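Local coordinates for uncharacterized HTH-type transcriptional regulator YybR (Bacillus subtilis, PDB 4A5N), which probably binds DNA as a redox-sensing transcription activator of the MarR/DUF24 type, captured here in its reduced form, at residues B[40-43]-B[44-48]; B[50-53]-B[54-58]. The protein carries 1 engineered substitution. All coordinates share one frame; numbering follows the deposited sequence.

Interaction 1: B[40-43]-B[44-48]; sequences KRFN and EFRRI. With BME (beta-mercaptoethanol), chain F.
Lys40 lays its CB over one face of the Phe45 ring, a CH-pi contact with CB 4.0 Å from the ring centroid and displaced toward the rim at CZ. The two side chains cross at about a right angle, and the lysine runs on past the ring to a salt bridge with Asp37. Arg41 is the N-cap residue of helix 42-48. Its backbone N donates to Glu44 OE1 (2.8 Å, 165°), on the lone pair facing away from the other carboxylate oxygen. This bond is one half of a capping box; the return bond, from Glu44 N, goes to the backbone Arg41 O at 2.9 Å. With chi1 at -63° and an extended chain beyond CG, the carboxylate stacks on the Arg41 guanidinium, the two planes 10° apart. The 3.6 Å salt bridge from Arg41 NH1 to Glu44 OE1 is therefore one of charge alone, with no N-H aimed at the oxygen. Arg41 NE instead donates to O1 of a beta-mercaptoethanol, probably from the crystallisation liquor. Phe42 meets the CD of Arg46 obliquely, and its O accepts from Arg46 N at 3.1 Å. One residue on, Asn43 O accepts from Arg47 N (3.2 Å) and also lies over one face of the Arg47 guanidinium. Phe45 packs on Leu31 and Met35 of helix 28-35, Phe42 on helix 54-66, and the Lys40 backbone bonds to Tyr84 of strand 81-86.

Interaction 2: B[50-53]-B[54-58]; sequences PSIT and QRMLT
With chi1 at 74°, Thr53 holds OG1 between its own backbone N and carbonyl carbon, which turns the hydroxyl oxygen toward the opening turn of helix 54-66. There it accepts from Met56 N at 3.2 Å with an N-H...O angle of 163°, the classic side-chain N-cap bond. The same residue also supplies the first backbone acceptor of the helix: Leu57 N donates to Thr53 O over 3.0 Å, approaching nearly along the C=O axis. One threonine thus serves two amides, Met56 through its side chain, in place of a helical carbonyl, and Leu57 through the first regular i to i-4 bond of the helix. Met56 CB lies 3.4 Å from Thr53 OG1, and the next carbon, CG, meets Ile52.

Ile52 stretches its longer branch out from the backbone, CG1 anti to N (chi1 -155°) and CD1 anti again beyond it, and this extended arm runs in against the first turn. Its CG1 rests 3.8 Å from Met56 CG, the two side chains crossing at about a right angle. The terminal CD1 reaches further, to 3.5 Å from Leu57 CA, and also touches CB and CD1 of the leucine. The isoleucine thus makes an apolar contact beside the polar cap, its methyl end set against the helix backbone itself. Both Ile52 and Met56 also pack on Trp27, in the loop between helices 15-23 and 28-35, whereas Leu57 turns to Phe42 and Phe45. The cap lies where the loop leaving helix 42-48 gives way to helix 54-66, and Leu57 packs between the two helices.

From the N terminus, interaction 1 comes first and lies at the start of helix 42-48, after the short connection from helix 28-35. Interaction 2 opens once that helix has ended and lies at the start of helix 54-66. The two lie in series, neither nesting nor crossing; each is local, between residues adjoining in the chain, and closes no long loop. Their centres are 10 Å apart, and they meet through the Phe42 ring: its CE1 comes within 3.6 Å of Leu57 CD2, and it also packs on Thr58. Arg46 lies against Gln54. Together they set two consecutive helices against each other, as in the helix-turn-helix of the HxlR family.

Interaction 1: B[40-43]-B[44-48]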
# COMPACT_ATOMS: atom_id res chain seq x y z
N LYS B 40 5.31 8.47 -20.04
CA LYS B 40 4.16 9.36 -20.07
C LYS B 40 4.58 10.81 -19.82
O LYS B 40 5.50 11.07 -19.06
CB LYS B 40 3.11 8.97 -19.00
CG LYS B 40 2.54 7.56 -19.12
CD LYS B 40 1.72 7.41 -20.40
CE LYS B 40 1.04 6.05 -20.56
NZ LYS B 40 2.02 4.94 -20.77
N ARG B 41 3.88 11.75 -20.45
CA ARG B 41 4.11 13.16 -20.17
C ARG B 41 3.18 13.57 -19.04
O ARG B 41 2.18 12.93 -18.79
CB ARG B 41 3.89 14.03 -21.42
CG ARG B 41 4.62 13.57 -22.67
CD ARG B 41 4.29 14.46 -23.85
NE ARG B 41 2.88 14.36 -24.25
CZ ARG B 41 2.39 13.36 -24.98
NH1 ARG B 41 3.19 12.38 -25.38
NH2 ARG B 41 1.12 13.34 -25.32
N PHE B 42 3.51 14.69 -18.42
CA PHE B 42 2.78 15.23 -17.28
C PHE B 42 1.30 15.40 -17.59
O PHE B 42 0.45 14.95 -16.84
CB PHE B 42 3.42 16.59 -16.94
CG PHE B 42 2.99 17.19 -15.65
CD1 PHE B 42 3.62 16.84 -14.47
CD2 PHE B 42 2.02 18.21 -15.63
CE1 PHE B 42 3.27 17.42 -13.28
CE2 PHE B 42 1.67 18.80 -14.43
CZ PHE B 42 2.29 18.41 -13.25
N ASN B 43 1.00 16.00 -18.73
CA ASN B 43 -0.38 16.14 -19.21
C ASN B 43 -1.14 14.82 -19.44
O ASN B 43 -2.37 14.78 -19.31
CB ASN B 43 -0.42 17.03 -20.46
CG ASN B 43 -0.26 18.53 -20.13
OD1 ASN B 43 -0.12 19.35 -21.04
ND2 ASN B 43 -0.25 18.86 -18.86
N GLU B 44 -0.44 13.73 -19.76
CA GLU B 44 -1.10 12.45 -19.90
C GLU B 44 -1.59 11.95 -18.54
O GLU B 44 -2.66 11.35 -18.45
CB GLU B 44 -0.19 11.40 -20.54
CG GLU B 44 0.21 11.77 -21.96
CD GLU B 44 1.02 10.71 -22.66
OE1 GLU B 44 2.24 10.64 -22.40
OE2 GLU B 44 0.44 9.96 -23.51
N PHE B 45 -0.78 12.19 -17.51
CA PHE B 45 -1.13 11.83 -16.14
C PHE B 45 -2.32 12.66 -15.63
O PHE B 45 -3.15 12.10 -14.92
CB PHE B 45 0.01 12.08 -15.17
CG PHE B 45 1.16 11.11 -15.28
CD1 PHE B 45 0.96 9.73 -15.22
CD2 PHE B 45 2.45 11.58 -15.35
CE1 PHE B 45 2.05 8.87 -15.27
CE2 PHE B 45 3.54 10.72 -15.38
CZ PHE B 45 3.33 9.37 -15.33
N ARG B 46 -2.37 13.96 -15.95
CA ARG B 46 -3.50 14.81 -15.56
C ARG B 46 -4.81 14.31 -16.15
O ARG B 46 -5.90 14.47 -15.55
CB ARG B 46 -3.30 16.27 -16.01
CG ARG B 46 -2.34 17.10 -15.18
CD ARG B 46 -2.00 18.39 -15.91
NE ARG B 46 -3.13 19.34 -15.91
CZ ARG B 46 -3.20 20.46 -16.62
NH1 ARG B 46 -2.19 20.82 -17.40
NH2 ARG B 46 -4.28 21.25 -16.53
N ARG B 47 -4.74 13.79 -17.37
CA ARG B 47 -5.93 13.19 -17.99
C ARG B 47 -6.26 11.86 -17.30
O ARG B 47 -7.41 11.47 -17.23
CB ARG B 47 -5.72 12.94 -19.49
CG ARG B 47 -5.52 14.20 -20.30
CD ARG B 47 -4.97 13.93 -21.70
NE ARG B 47 -4.63 15.22 -22.26
CZ ARG B 47 -3.48 15.54 -22.82
NH1 ARG B 47 -2.51 14.64 -23.00
NH2 ARG B 47 -3.32 16.76 -23.23
N ILE B 48 -5.24 11.13 -16.85
CA ILE B 48 -5.48 9.87 -16.12
C ILE B 48 -6.14 10.19 -14.76
O ILE B 48 -7.03 9.46 -14.34
CB ILE B 48 -4.17 9.01 -16.03
CG1 ILE B 48 -3.77 8.53 -17.43
CG2 ILE B 48 -4.30 7.81 -15.10
CD1 ILE B 48 -2.26 8.41 -17.63
C1 BME F . 0.39 18.03 -23.70
C2 BME F . -0.27 17.42 -24.88
O1 BME F . 1.54 17.20 -23.40
S2 BME F . -0.29 15.66 -24.51

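Interaction 2: B[50-53]-B[54-58]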
# COMPACT_ATOMS: atom_id res chain seq x y z
N PRO B 50 -8.07 13.31 -13.28
CA PRO B 50 -8.56 14.69 -13.32
C PRO B 50 -8.74 15.36 -11.95
O PRO B 50 -8.72 16.56 -11.90
CB PRO B 50 -9.93 14.58 -14.04
CG PRO B 50 -10.27 13.13 -14.00
CD PRO B 50 -8.97 12.40 -14.00
N SER B 51 -8.86 14.62 -10.86
CA SER B 51 -8.88 15.28 -9.56
C SER B 51 -7.48 15.60 -8.97
O SER B 51 -7.43 16.32 -7.97
CB SER B 51 -9.75 14.51 -8.56
OG SER B 51 -9.22 13.22 -8.31
N ILE B 52 -6.37 15.10 -9.53
CA ILE B 52 -5.04 15.50 -8.99
C ILE B 52 -4.83 16.99 -9.36
O ILE B 52 -5.35 17.48 -10.39
CB ILE B 52 -3.87 14.49 -9.37
CG1 ILE B 52 -2.72 14.56 -8.35
CG2 ILE B 52 -3.31 14.75 -10.75
CD1 ILE B 52 -1.58 13.54 -8.56
N THR B 53 -4.19 17.75 -8.46
CA THR B 53 -3.83 19.14 -8.78
C THR B 53 -2.45 19.05 -9.39
O THR B 53 -1.75 18.08 -9.15
CB THR B 53 -3.76 20.10 -7.56
OG1 THR B 53 -2.58 19.82 -6.79
CG2 THR B 53 -5.02 20.00 -6.67
N GLN B 54 -2.05 20.04 -10.17
CA GLN B 54 -0.74 20.00 -10.83
C GLN B 54 0.45 20.01 -9.83
O GLN B 54 1.44 19.29 -10.03
CB GLN B 54 -0.62 21.12 -11.86
CG GLN B 54 -1.62 21.01 -13.00
CD GLN B 54 -1.39 22.08 -14.05
OE1 GLN B 54 -0.32 22.13 -14.64
NE2 GLN B 54 -2.39 22.94 -14.28
N ARG B 55 0.35 20.77 -8.74
CA ARG B 55 1.39 20.73 -7.68
C ARG B 55 1.54 19.35 -7.01
O ARG B 55 2.65 18.89 -6.77
CB ARG B 55 1.17 21.78 -6.58
CG ARG B 55 2.47 22.22 -5.90
CD ARG B 55 2.29 23.32 -4.84
NE ARG B 55 2.46 24.69 -5.33
CZ ARG B 55 3.63 25.27 -5.65
NH1 ARG B 55 4.78 24.61 -5.60
NH2 ARG B 55 3.63 26.54 -6.06
N MET B 56 0.42 18.71 -6.72
CA MET B 56 0.42 17.38 -6.12
C MET B 56 1.00 16.34 -7.10
O MET B 56 1.77 15.51 -6.70
CB MET B 56 -0.99 16.99 -5.68
CG MET B 56 -1.07 15.59 -5.06
SD MET B 56 -0.06 15.46 -3.57
CE MET B 56 -1.15 16.23 -2.37
N LEU B 57 0.62 16.40 -8.37
CA LEU B 57 1.22 15.49 -9.36
C LEU B 57 2.74 15.65 -9.42
O LEU B 57 3.51 14.64 -9.45
CB LEU B 57 0.57 15.73 -10.74
CG LEU B 57 1.10 14.86 -11.90
CD1 LEU B 57 0.88 13.38 -11.57
CD2 LEU B 57 0.47 15.21 -13.25
N THR B 58 3.20 16.91 -9.45
CA THR B 58 4.64 17.17 -9.50
C THR B 58 5.33 16.58 -8.26
O THR B 58 6.37 16.00 -8.38
CB THR B 58 4.97 18.69 -9.58
OG1 THR B 58 4.43 19.21 -10.78
CG2 THR B 58 6.50 18.94 -9.56